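Local coordinates for uncharacterized protein Tm1679 (Thermotoga maritima, PDB 3H3E), which binds zinc and is probably a metal-dependent hydrolase of the metallo-beta-lactamase superfamily, although its substrate is unknown, at residues G32-T44 / L166-G179. The protein carries 2 engineered substitutions. Residues are numbered along the deposited sequence; the frame is centred on the assembly and turned at random.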
loop_
_atom_site.group_PDB
_atom_site.type_symbol
_atom_site.label_atom_id
_atom_site.label_comp_id
_atom_site.label_asym_id
_atom_site.label_seq_id
_atom_site.Cartn_x
_atom_site.Cartn_y
_atom_site.Cartn_z
ATOM N N GLY A 32 -1.906 1.223 10.902
ATOM C CA GLY A 32 -2.609 1.078 9.649
ATOM C C GLY A 32 -2.030 2.078 8.684
ATOM O O GLY A 32 -1.251 2.942 9.083
ATOM N N PHE A 33 -2.411 1.978 7.417
ATOM C CA PHE A 33 -1.864 2.857 6.403
ATOM C C PHE A 33 -2.988 3.510 5.584
ATOM O O PHE A 33 -3.982 2.870 5.261
ATOM C CB PHE A 33 -0.879 2.070 5.514
ATOM C CG PHE A 33 -0.132 2.922 4.523
ATOM C CD1 PHE A 33 0.687 3.962 4.957
ATOM C CD2 PHE A 33 -0.258 2.693 3.162
ATOM C CE1 PHE A 33 1.367 4.765 4.039
ATOM C CE2 PHE A 33 0.404 3.485 2.243
ATOM C CZ PHE A 33 1.223 4.520 2.680
ATOM N N SER A 34 -2.842 4.795 5.279
ATOM C CA SER A 34 -3.738 5.472 4.345
ATOM C C SER A 34 -3.015 6.688 3.808
ATOM O O SER A 34 -2.445 7.464 4.569
ATOM C CB SER A 34 -5.061 5.889 5.005
ATOM O OG SER A 34 -5.784 6.807 4.190
ATOM N N VAL A 35 -3.033 6.843 2.493
ATOM C CA VAL A 35 -2.352 7.950 1.852
ATOM C C VAL A 35 -3.202 8.496 0.717
ATOM O O VAL A 35 -3.693 7.751 -0.123
ATOM C CB VAL A 35 -0.962 7.542 1.331
ATOM C CG1 VAL A 35 -1.066 6.332 0.473
ATOM C CG2 VAL A 35 -0.355 8.659 0.543
ATOM N N LEU A 36 -3.399 9.809 0.731
ATOM C CA LEU A 36 -4.107 10.510 -0.322
ATOM C C LEU A 36 -3.129 10.861 -1.437
ATOM O O LEU A 36 -2.112 11.513 -1.208
ATOM C CB LEU A 36 -4.741 11.777 0.234
ATOM C CG LEU A 36 -5.547 12.633 -0.742
ATOM C CD1 LEU A 36 -6.693 11.851 -1.348
ATOM C CD2 LEU A 36 -6.069 13.831 0.010
ATOM N N VAL A 37 -3.440 10.411 -2.643
ATOM C CA VAL A 37 -2.551 10.593 -3.770
ATOM C C VAL A 37 -3.260 11.348 -4.863
ATOM O O VAL A 37 -3.973 10.760 -5.659
ATOM C CB VAL A 37 -2.110 9.252 -4.338
ATOM C CG1 VAL A 37 -1.113 9.467 -5.463
ATOM C CG2 VAL A 37 -1.512 8.396 -3.241
ATOM N N ASP A 38 -3.063 12.657 -4.897
ATOM C CA ASP A 38 -3.779 13.501 -5.832
ATOM C C ASP A 38 -5.263 13.270 -5.645
ATOM O O ASP A 38 -5.827 13.616 -4.611
ATOM C CB ASP A 38 -3.364 13.187 -7.270
ATOM C CG ASP A 38 -3.285 14.430 -8.147
ATOM O OD1 ASP A 38 -2.856 15.496 -7.647
ATOM O OD2 ASP A 38 -3.638 14.329 -9.344
ATOM N N SER A 39 -5.890 12.643 -6.627
ATOM C CA SER A 39 -7.347 12.562 -6.656
ATOM C C SER A 39 -7.902 11.205 -6.240
ATOM O O SER A 39 -9.061 10.890 -6.504
ATOM C CB SER A 39 -7.828 12.868 -8.065
ATOM O OG SER A 39 -7.068 12.114 -8.997
ATOM N N VAL A 40 -7.082 10.395 -5.591
ATOM C CA VAL A 40 -7.506 9.053 -5.253
ATOM C C VAL A 40 -6.981 8.715 -3.849
ATOM O O VAL A 40 -5.897 9.143 -3.478
ATOM C CB VAL A 40 -7.008 8.084 -6.343
ATOM C CG1 VAL A 40 -5.873 7.229 -5.837
ATOM C CG2 VAL A 40 -8.133 7.235 -6.828
ATOM N N LEU A 41 -7.761 8.007 -3.040
ATOM C CA LEU A 41 -7.285 7.637 -1.709
ATOM C C LEU A 41 -6.836 6.186 -1.683
ATOM O O LEU A 41 -7.598 5.296 -2.033
ATOM C CB LEU A 41 -8.348 7.895 -0.636
ATOM C CG LEU A 41 -8.028 7.488 0.813
ATOM C CD1 LEU A 41 -6.954 8.363 1.477
ATOM C CD2 LEU A 41 -9.289 7.518 1.622
ATOM N N PHE A 42 -5.589 5.966 -1.275
ATOM C CA PHE A 42 -4.993 4.629 -1.217
ATOM C C PHE A 42 -5.034 4.128 0.211
ATOM O O PHE A 42 -4.311 4.635 1.065
ATOM C CB PHE A 42 -3.535 4.657 -1.696
ATOM C CG PHE A 42 -2.945 3.294 -1.930
ATOM C CD1 PHE A 42 -3.099 2.653 -3.152
ATOM C CD2 PHE A 42 -2.233 2.650 -0.936
ATOM C CE1 PHE A 42 -2.564 1.396 -3.369
ATOM C CE2 PHE A 42 -1.689 1.392 -1.160
ATOM C CZ PHE A 42 -1.860 0.774 -2.385
ATOM N N ASP A 43 -5.886 3.138 0.458
ATOM C CA ASP A 43 -6.096 2.585 1.795
ATOM C C ASP A 43 -6.753 3.566 2.786
ATOM O O ASP A 43 -6.854 4.760 2.530
ATOM C CB ASP A 43 -4.803 1.972 2.356
ATOM C CG ASP A 43 -4.460 0.641 1.697
ATOM O OD1 ASP A 43 -5.268 0.178 0.868
ATOM O OD2 ASP A 43 -3.397 0.060 1.999
ATOM N N THR A 44 -7.214 3.042 3.916
ATOM C CA THR A 44 -8.020 3.826 4.832
ATOM C C THR A 44 -7.776 3.524 6.317
ATOM O O THR A 44 -8.639 3.813 7.142
ATOM C CB THR A 44 -9.522 3.603 4.562
ATOM O OG1 THR A 44 -9.853 2.230 4.789
ATOM C CG2 THR A 44 -9.877 3.965 3.150
ATOM N N LEU A 166 -0.556 0.770 -6.608
ATOM C CA LEU A 166 -0.854 1.923 -7.430
ATOM C C LEU A 166 0.410 2.423 -8.114
ATOM O O LEU A 166 1.464 2.519 -7.501
ATOM C CB LEU A 166 -1.465 3.025 -6.566
ATOM C CG LEU A 166 -1.734 4.368 -7.221
ATOM C CD1 LEU A 166 -2.789 4.171 -8.267
ATOM C CD2 LEU A 166 -2.175 5.409 -6.170
ATOM N N VAL A 167 0.300 2.721 -9.400
ATOM C CA VAL A 167 1.384 3.354 -10.134
ATOM C C VAL A 167 0.862 4.647 -10.756
ATOM O O VAL A 167 -0.128 4.656 -11.487
ATOM C CB VAL A 167 1.955 2.429 -11.221
ATOM C CG1 VAL A 167 3.127 3.089 -11.933
ATOM C CG2 VAL A 167 2.384 1.135 -10.608
ATOM N N VAL A 168 1.529 5.740 -10.425
ATOM C CA VAL A 168 1.208 7.040 -10.971
ATOM C C VAL A 168 2.340 7.421 -11.906
ATOM O O VAL A 168 3.503 7.473 -11.498
ATOM C CB VAL A 168 1.136 8.117 -9.875
ATOM C CG1 VAL A 168 0.648 9.444 -10.457
ATOM C CG2 VAL A 168 0.266 7.652 -8.700
ATOM N N ARG A 169 1.985 7.686 -13.158
ATOM C CA ARG A 169 2.949 8.023 -14.192
ATOM C C ARG A 169 3.136 9.537 -14.234
ATOM O O ARG A 169 2.206 10.291 -14.510
ATOM C CB ARG A 169 2.487 7.457 -15.535
ATOM C CG ARG A 169 3.421 7.679 -16.694
ATOM C CD ARG A 169 2.679 7.387 -17.981
ATOM N NE ARG A 169 2.885 6.027 -18.468
ATOM C CZ ARG A 169 1.957 5.308 -19.092
ATOM N NH1 ARG A 169 0.741 5.820 -19.264
ATOM N NH2 ARG A 169 2.236 4.074 -19.525
ATOM N N THR A 170 4.360 9.951 -13.932
ATOM C CA THR A 170 4.758 11.338 -13.730
ATOM C C THR A 170 5.775 11.690 -14.822
ATOM O O THR A 170 6.412 10.791 -15.384
ATOM C CB THR A 170 5.370 11.462 -12.305
ATOM O OG1 THR A 170 4.353 11.874 -11.399
ATOM C CG2 THR A 170 6.535 12.423 -12.226
ATOM N N LYS A 171 5.924 12.972 -15.154
ATOM C CA LYS A 171 6.887 13.337 -16.194
ATOM C C LYS A 171 8.319 12.989 -15.755
ATOM O O LYS A 171 9.211 12.799 -16.585
ATOM C CB LYS A 171 6.751 14.810 -16.594
ATOM C CG LYS A 171 7.284 15.784 -15.570
ATOM C CD LYS A 171 7.126 17.224 -16.031
ATOM C CE LYS A 171 5.719 17.739 -15.779
ATOM N NZ LYS A 171 5.651 19.230 -15.849
ATOM N N GLU A 172 8.502 12.864 -14.442
ATOM C CA GLU A 172 9.792 12.557 -13.822
ATOM C C GLU A 172 10.036 11.053 -13.645
ATOM O O GLU A 172 11.111 10.631 -13.206
ATOM C CB GLU A 172 9.858 13.217 -12.443
ATOM C CG GLU A 172 9.605 14.713 -12.444
ATOM C CD GLU A 172 10.872 15.500 -12.680
ATOM O OE1 GLU A 172 11.960 14.975 -12.353
ATOM O OE2 GLU A 172 10.781 16.639 -13.188
ATOM N N GLY A 173 9.031 10.249 -13.973
ATOM C CA GLY A 173 9.097 8.816 -13.762
ATOM C C GLY A 173 7.861 8.331 -13.043
ATOM O O GLY A 173 6.863 9.027 -12.979
ATOM N N LEU A 174 7.926 7.135 -12.488
ATOM C CA LEU A 174 6.756 6.541 -11.872
ATOM C C LEU A 174 6.759 6.771 -10.373
ATOM O O LEU A 174 7.803 6.718 -9.728
ATOM C CB LEU A 174 6.721 5.033 -12.155
ATOM C CG LEU A 174 6.662 4.561 -13.603
ATOM C CD1 LEU A 174 6.781 3.033 -13.650
ATOM C CD2 LEU A 174 5.379 5.016 -14.287
ATOM N N VAL A 175 5.587 7.021 -9.811
ATOM C CA VAL A 175 5.460 6.979 -8.365
ATOM C C VAL A 175 4.646 5.753 -7.982
ATOM O O VAL A 175 3.573 5.514 -8.522
ATOM C CB VAL A 175 4.844 8.247 -7.796
ATOM C CG1 VAL A 175 4.890 8.195 -6.286
ATOM C CG2 VAL A 175 5.607 9.478 -8.321
ATOM N N VAL A 176 5.184 4.963 -7.062
ATOM C CA VAL A 176 4.598 3.685 -6.716
ATOM C C VAL A 176 4.139 3.733 -5.274
ATOM O O VAL A 176 4.897 4.100 -4.393
ATOM C CB VAL A 176 5.618 2.541 -6.874
ATOM C CG1 VAL A 176 5.018 1.216 -6.426
ATOM C CG2 VAL A 176 6.099 2.451 -8.289
ATOM N N ILE A 177 2.880 3.378 -5.045
ATOM C CA ILE A 177 2.313 3.399 -3.709
ATOM C C ILE A 177 1.803 2.018 -3.329
ATOM O O ILE A 177 0.995 1.407 -4.041
ATOM C CB ILE A 177 1.213 4.461 -3.567
ATOM C CG1 ILE A 177 1.810 5.857 -3.732
ATOM C CG2 ILE A 177 0.575 4.382 -2.188
ATOM C CD1 ILE A 177 1.953 6.266 -5.136
ATOM N N THR A 178 2.319 1.515 -2.213
ATOM C CA THR A 178 2.052 0.143 -1.813
ATOM C C THR A 178 1.609 0.147 -0.366
ATOM O O THR A 178 2.007 1.014 0.406
ATOM C CB THR A 178 3.272 -0.778 -2.049
ATOM O OG1 THR A 178 2.930 -2.111 -1.688
ATOM C CG2 THR A 178 4.453 -0.346 -1.233
ATOM N N GLY A 179 0.751 -0.799 -0.010
ATOM C CA GLY A 179 0.206 -0.859 1.330
ATOM C C GLY A 179 1.112 -1.647 2.238
ATOM O O GLY A 179 1.652 -1.114 3.190
#
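Asp43 OD2 lies 3.8 Å from Gly179 CA and is held by hydrogen bonds with Ser68 OG and His74 ND1, which fix the carboxylate at the end of the hairpin 34-42. The other carboxylate oxygen, OD1, stands over one face of the Phe42 ring, offset toward its rim. On the opposite face Ile177 CG2 makes a CH-pi contact, 3.8 Å from the ring centroid and 22° off the ring normal. A chi1 of -168° swings the Phe42 ring away from its own backbone N and past Ile177 and Leu166, where CE1 meets Leu166 CB at 3.8 Å. Gly179 N lies at the ring edge, near its plane. Phe33 leans on the backbone at Thr178 and Gly179, its CE2 being 3.5 Å from Thr178 O. Further along, Val35 CG1 meets Ile177 CG2 at 3.7 Å. Toward the type II' turn, Val37 CG1 and Val168 CG2 approach tip to tip, 4.0 Å apart, as do Val40 and Leu166 through CG1 and CD2. Leu66 of strand 64-66 also packs against the latter pair, and Met13 against Val168. Two antiparallel hairpins, one from each of the two large mixed sheets, thus join through buried side chains, the central sheet-on-sheet packing of the alpha-beta/beta-alpha metallo-beta-lactamase fold, whose zinc site, with His69, His71 and His182, lies beside the Gly179 end.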